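Local coordinates for selenium-binding protein (Sulfolobus tokodaii, PDB 2ECE) that is of unknown function but may bind selenium, and folds as a beta-propeller, at residues 66-72 against 103-109; 398-403 against 443-447. One frame throughout, in Å; residues are numbered along the deposited sequence.

Contact 1: residues 66-72 against 103-109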
# COMPACT_ATOMS: atom_id res chain seq x y z
N LEU A 66 -18.26 -3.45 -9.24
CA LEU A 66 -18.98 -3.06 -8.03
C LEU A 66 -20.36 -2.46 -8.31
O LEU A 66 -20.58 -1.87 -9.37
CB LEU A 66 -18.13 -2.08 -7.22
CG LEU A 66 -16.75 -2.67 -6.87
CD1 LEU A 66 -15.93 -1.65 -6.10
CD2 LEU A 66 -16.94 -3.94 -6.04
N PRO A 67 -21.29 -2.59 -7.36
CA PRO A 67 -22.66 -2.07 -7.49
C PRO A 67 -22.84 -0.56 -7.34
O PRO A 67 -23.92 -0.04 -7.62
CB PRO A 67 -23.43 -2.84 -6.42
CG PRO A 67 -22.39 -2.99 -5.34
CD PRO A 67 -21.17 -3.41 -6.14
N TYR A 68 -21.81 0.14 -6.88
CA TYR A 68 -21.91 1.60 -6.73
C TYR A 68 -20.77 2.30 -7.44
O TYR A 68 -19.75 1.68 -7.77
CB TYR A 68 -21.90 2.02 -5.26
CG TYR A 68 -22.98 1.40 -4.40
CD1 TYR A 68 -22.74 0.22 -3.71
CD2 TYR A 68 -24.24 1.99 -4.29
CE1 TYR A 68 -23.73 -0.36 -2.91
CE2 TYR A 68 -25.23 1.42 -3.50
CZ TYR A 68 -24.97 0.25 -2.81
OH TYR A 68 -25.95 -0.32 -2.02
N ILE A 69 -20.93 3.60 -7.65
CA ILE A 69 -19.93 4.40 -8.33
C ILE A 69 -19.18 5.27 -7.32
O ILE A 69 -19.69 5.56 -6.24
CB ILE A 69 -20.60 5.28 -9.41
CG1 ILE A 69 -21.10 4.39 -10.55
CG2 ILE A 69 -19.64 6.32 -9.94
CD1 ILE A 69 -22.06 5.07 -11.50
N ASN A 70 -17.96 5.66 -7.67
CA ASN A 70 -17.09 6.50 -6.84
C ASN A 70 -16.67 5.98 -5.46
O ASN A 70 -16.56 6.76 -4.52
CB ASN A 70 -17.70 7.90 -6.68
CG ASN A 70 -17.74 8.67 -7.99
OD1 ASN A 70 -16.80 8.63 -8.78
ND2 ASN A 70 -18.84 9.38 -8.22
N ASP A 71 -16.43 4.67 -5.34
CA ASP A 71 -15.99 4.10 -4.07
C ASP A 71 -14.56 4.56 -3.80
O ASP A 71 -14.17 4.81 -2.66
CB ASP A 71 -15.96 2.56 -4.13
CG ASP A 71 -17.32 1.92 -3.88
OD1 ASP A 71 -17.92 2.14 -2.80
OD2 ASP A 71 -17.80 1.17 -4.76
N GLU A 72 -13.81 4.69 -4.90
CA GLU A 72 -12.38 5.04 -4.94
C GLU A 72 -11.65 3.87 -4.31
O GLU A 72 -11.24 3.92 -3.14
CB GLU A 72 -12.04 6.35 -4.21
CG GLU A 72 -10.51 6.65 -4.11
CD GLU A 72 -10.00 7.78 -5.03
OE1 GLU A 72 -10.69 8.81 -5.18
OE2 GLU A 72 -8.89 7.65 -5.59
N LEU A 103 -12.04 4.05 -0.37
CA LEU A 103 -11.30 5.13 0.29
C LEU A 103 -12.14 6.42 0.33
O LEU A 103 -11.91 7.28 1.18
CB LEU A 103 -9.97 5.37 -0.42
CG LEU A 103 -9.05 6.47 0.14
CD1 LEU A 103 -8.75 6.24 1.62
CD2 LEU A 103 -7.76 6.48 -0.67
N ARG A 104 -13.10 6.54 -0.58
CA ARG A 104 -13.99 7.70 -0.61
C ARG A 104 -15.34 7.40 0.05
O ARG A 104 -15.83 8.19 0.86
CB ARG A 104 -14.24 8.17 -2.06
CG ARG A 104 -13.28 9.25 -2.57
CD ARG A 104 -13.65 9.76 -3.96
NE ARG A 104 -12.63 10.67 -4.49
CZ ARG A 104 -12.56 11.97 -4.24
NH1 ARG A 104 -13.48 12.55 -3.47
NH2 ARG A 104 -11.56 12.69 -4.71
N SER A 105 -15.92 6.25 -0.29
CA SER A 105 -17.23 5.86 0.23
C SER A 105 -17.32 5.28 1.64
O SER A 105 -18.36 5.41 2.29
CB SER A 105 -17.87 4.84 -0.71
OG SER A 105 -17.17 3.61 -0.65
N SER A 106 -16.25 4.64 2.11
CA SER A 106 -16.24 4.01 3.43
C SER A 106 -17.01 2.69 3.39
O SER A 106 -17.26 2.07 4.41
CB SER A 106 -16.87 4.93 4.49
OG SER A 106 -16.11 6.11 4.66
N ARG A 107 -17.40 2.28 2.19
CA ARG A 107 -18.12 1.02 2.02
C ARG A 107 -17.11 -0.12 2.06
O ARG A 107 -15.94 0.07 1.75
CB ARG A 107 -18.86 1.04 0.67
CG ARG A 107 -19.55 -0.27 0.29
CD ARG A 107 -20.42 -0.09 -0.97
NE ARG A 107 -21.50 0.87 -0.78
CZ ARG A 107 -21.53 2.10 -1.30
NH1 ARG A 107 -20.54 2.53 -2.06
NH2 ARG A 107 -22.58 2.89 -1.08
N ILE A 108 -17.55 -1.31 2.47
CA ILE A 108 -16.65 -2.47 2.51
C ILE A 108 -17.29 -3.64 1.76
O ILE A 108 -18.42 -4.04 2.06
CB ILE A 108 -16.35 -2.96 3.94
CG1 ILE A 108 -15.72 -1.84 4.77
CG2 ILE A 108 -15.37 -4.15 3.88
CD1 ILE A 108 -15.53 -2.22 6.23
N TYR A 109 -16.58 -4.17 0.78
CA TYR A 109 -17.08 -5.32 0.04
C TYR A 109 -16.34 -6.55 0.55
O TYR A 109 -15.14 -6.48 0.86
CB TYR A 109 -16.81 -5.16 -1.46
CG TYR A 109 -17.46 -3.95 -2.09
CD1 TYR A 109 -16.75 -2.77 -2.26
CD2 TYR A 109 -18.77 -4.01 -2.55
CE1 TYR A 109 -17.33 -1.66 -2.87
CE2 TYR A 109 -19.36 -2.91 -3.16
CZ TYR A 109 -18.64 -1.74 -3.33
OH TYR A 109 -19.23 -0.66 -3.95
O HOH W 1 -20.36 5.21 -3.72
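Asp-71 gathers most of the polar bonds. Its OD1 accepts from Ser-105 OG at 2.7 Å and forms a salt bridge with Arg-107 NH1 at 2.8 Å, while Tyr-109 OH donates to OD2 over a very short 2.5 Å. The Asp-71 backbone also takes part, its O receiving Arg-104 N at 2.9 Å and Ser-105 N at 3.3 Å; next to it, Leu-103 N donates to Glu-72 O at 2.9 Å. A second salt bridge joins Glu-72 OE1 to Arg-104 NE (2.8 Å), and the same carboxylate oxygen is bonded to Ser-403. Ser-105 OG faces both ways: besides donating to Asp-71, it accepts from Arg-107 N at 3.1 Å, which makes an ST turn and ties the bend of 103-109 to the carboxylate.

The Arg-107 guanidinium stacks face to face on the Tyr-68 ring, with planes 12° apart and CZ 3.6 Å from the ring centroid, a stacked cation-pi contact. Water 1 links Arg-107 NH1 (3.2 Å) to Ile-69 O (2.6 Å), and Glu-127 supplies a salt bridge to NE. Farther out, Leu-66 CD2 sits 3.7 Å above the Tyr-109 centroid, 2° off the normal, a clear CH-pi contact, and Pro-67 CD approaches Tyr-109 CE2 at 3.5 Å.

Topologically, 66-72 belongs to the connection leaving outer strand 60-65 of one propeller blade for strand 77-78 of the next, and it rests on the turn between strands 97-101 and 108-112 of that next blade. Strand 121-126 backs the apolar side, Ile-122 touching Leu-66 and Pro-67, and Val-125 touching Arg-107 and Tyr-109; Pro-128 of helix 128-135 adjoins Arg-107.

Contact 2: residues 398-403 against 443-447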
# COMPACT_ATOMS: atom_id res chain seq x y z
N THR A 398 1.85 -0.70 -10.48
CA THR A 398 0.69 0.01 -11.02
C THR A 398 1.00 1.51 -10.91
O THR A 398 2.00 1.88 -10.30
CB THR A 398 -0.63 -0.35 -10.31
OG1 THR A 398 -0.53 -0.06 -8.91
CG2 THR A 398 -0.96 -1.83 -10.54
N ASN A 399 0.14 2.38 -11.44
CA ASN A 399 0.49 3.80 -11.49
C ASN A 399 -0.39 4.91 -10.93
O ASN A 399 -0.05 6.09 -11.08
CB ASN A 399 0.79 4.15 -12.95
CG ASN A 399 -0.43 3.95 -13.84
OD1 ASN A 399 -1.23 3.03 -13.62
ND2 ASN A 399 -0.57 4.79 -14.86
N SER A 400 -1.50 4.57 -10.29
CA SER A 400 -2.38 5.60 -9.75
C SER A 400 -2.18 5.79 -8.24
O SER A 400 -1.96 4.83 -7.51
CB SER A 400 -3.83 5.24 -10.04
OG SER A 400 -4.70 6.15 -9.40
N LEU A 401 -2.26 7.04 -7.79
CA LEU A 401 -2.09 7.37 -6.38
C LEU A 401 -3.43 7.68 -5.72
O LEU A 401 -3.82 7.05 -4.74
CB LEU A 401 -1.15 8.59 -6.22
CG LEU A 401 -0.92 9.11 -4.80
CD1 LEU A 401 -0.23 8.03 -3.97
CD2 LEU A 401 -0.08 10.38 -4.83
N TYR A 402 -4.13 8.66 -6.28
CA TYR A 402 -5.43 9.08 -5.77
C TYR A 402 -6.12 9.94 -6.84
O TYR A 402 -5.51 10.85 -7.40
CB TYR A 402 -5.26 9.85 -4.45
CG TYR A 402 -6.56 10.19 -3.75
CD1 TYR A 402 -7.29 11.33 -4.09
CD2 TYR A 402 -7.11 9.33 -2.79
CE1 TYR A 402 -8.52 11.61 -3.50
CE2 TYR A 402 -8.34 9.60 -2.20
CZ TYR A 402 -9.04 10.74 -2.55
OH TYR A 402 -10.26 11.01 -1.97
N SER A 403 -7.38 9.63 -7.13
CA SER A 403 -8.17 10.33 -8.14
C SER A 403 -7.78 11.79 -8.42
O SER A 403 -7.31 12.11 -9.51
CB SER A 403 -9.65 10.27 -7.78
OG SER A 403 -9.90 10.89 -6.53
N ARG A 443 -8.04 3.22 -13.77
CA ARG A 443 -6.73 3.39 -13.15
C ARG A 443 -6.49 2.21 -12.20
O ARG A 443 -7.45 1.66 -11.64
CB ARG A 443 -6.68 4.72 -12.38
CG ARG A 443 -6.89 5.93 -13.29
CD ARG A 443 -6.88 7.25 -12.53
NE ARG A 443 -7.16 8.36 -13.43
CZ ARG A 443 -7.31 9.63 -13.05
NH1 ARG A 443 -7.20 9.95 -11.77
NH2 ARG A 443 -7.57 10.57 -13.94
N SER A 444 -5.23 1.84 -12.01
CA SER A 444 -4.91 0.70 -11.15
C SER A 444 -4.18 1.07 -9.86
O SER A 444 -3.36 1.99 -9.84
CB SER A 444 -4.08 -0.32 -11.94
OG SER A 444 -2.97 0.31 -12.58
N HIS A 445 -4.48 0.35 -8.78
CA HIS A 445 -3.84 0.62 -7.50
C HIS A 445 -3.20 -0.63 -6.88
O HIS A 445 -2.34 -1.27 -7.49
CB HIS A 445 -4.83 1.27 -6.52
CG HIS A 445 -4.18 2.15 -5.51
ND1 HIS A 445 -4.00 3.50 -5.71
CD2 HIS A 445 -3.58 1.87 -4.32
CE1 HIS A 445 -3.31 4.01 -4.70
NE2 HIS A 445 -3.05 3.04 -3.85
N GLN A 446 -3.62 -0.99 -5.67
CA GLN A 446 -2.99 -2.14 -5.01
C GLN A 446 -3.17 -3.48 -5.69
O GLN A 446 -4.21 -3.77 -6.27
CB GLN A 446 -3.43 -2.24 -3.55
CG GLN A 446 -2.59 -3.24 -2.75
CD GLN A 446 -2.67 -3.00 -1.27
OE1 GLN A 446 -3.76 -2.93 -0.69
NE2 GLN A 446 -1.51 -2.87 -0.63
N VAL A 447 -2.14 -4.31 -5.59
CA VAL A 447 -2.14 -5.64 -6.17
C VAL A 447 -1.99 -6.69 -5.08
O VAL A 447 -1.16 -6.54 -4.19
CB VAL A 447 -0.97 -5.79 -7.18
CG1 VAL A 447 -0.86 -7.23 -7.67
CG2 VAL A 447 -1.18 -4.86 -8.36
O HOH W 2 -5.42 4.93 -7.13
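With chi1 at 58° (p), Thr-398 donates from OG1 to His-445 O at 2.6 Å while its CG2 meets Val-447 CG2 at 3.7 Å, so one side chain serves both a polar and an apolar contact. Backbone pairing is limited to Ser-400 N to Ser-444 O, 3.2 Å. Strand 443-449 is the C-terminal strand that completes the blade otherwise built from N-terminal strands 27-33, 44-49 and 60-65, the "velcro" closure of a beta-propeller; 398-403 leaves strand 394-398 in the preceding blade. Arg-443 is extended beyond chi1 (m, then t throughout), carrying NH1 to Ser-403 O at 3.1 Å; Asp-406 and Asn-407 of helix 403-409 also hold its guanidinium. Ser-400 adopts t, and its OG bonds both Asp-406 and water 2 (2.7 Å), which lies 2.5 Å from His-445 ND1. Although CA-to-CB of His-445 points away, its chi1 of -152° swings the imidazole back, bringing CE1 to 3.1 Å from Leu-401 O, which lies at the ring edge, near its plane.

The closing blade is flanked by both contacts: 66-72/103-109 joins it to the blade that follows, and 398-403/443-447 joins it to the last blade. Both segments of contact 1 precede those of contact 2 in the sequence, yet their centres are about 15 Å apart and they meet directly. Ser-403 OG lies 2.6 Å from Glu-72 OE1 and 3.1 Å from Arg-104 NH2, both probable hydrogen bonds, and Tyr-402 CE2 packs on Leu-103 CD2 at 3.5 Å. The centre of contact 2 lies about 10 Å from the centre of the chain, that of contact 1 about 17 Å. Neither can be assigned to a selenium site on this evidence.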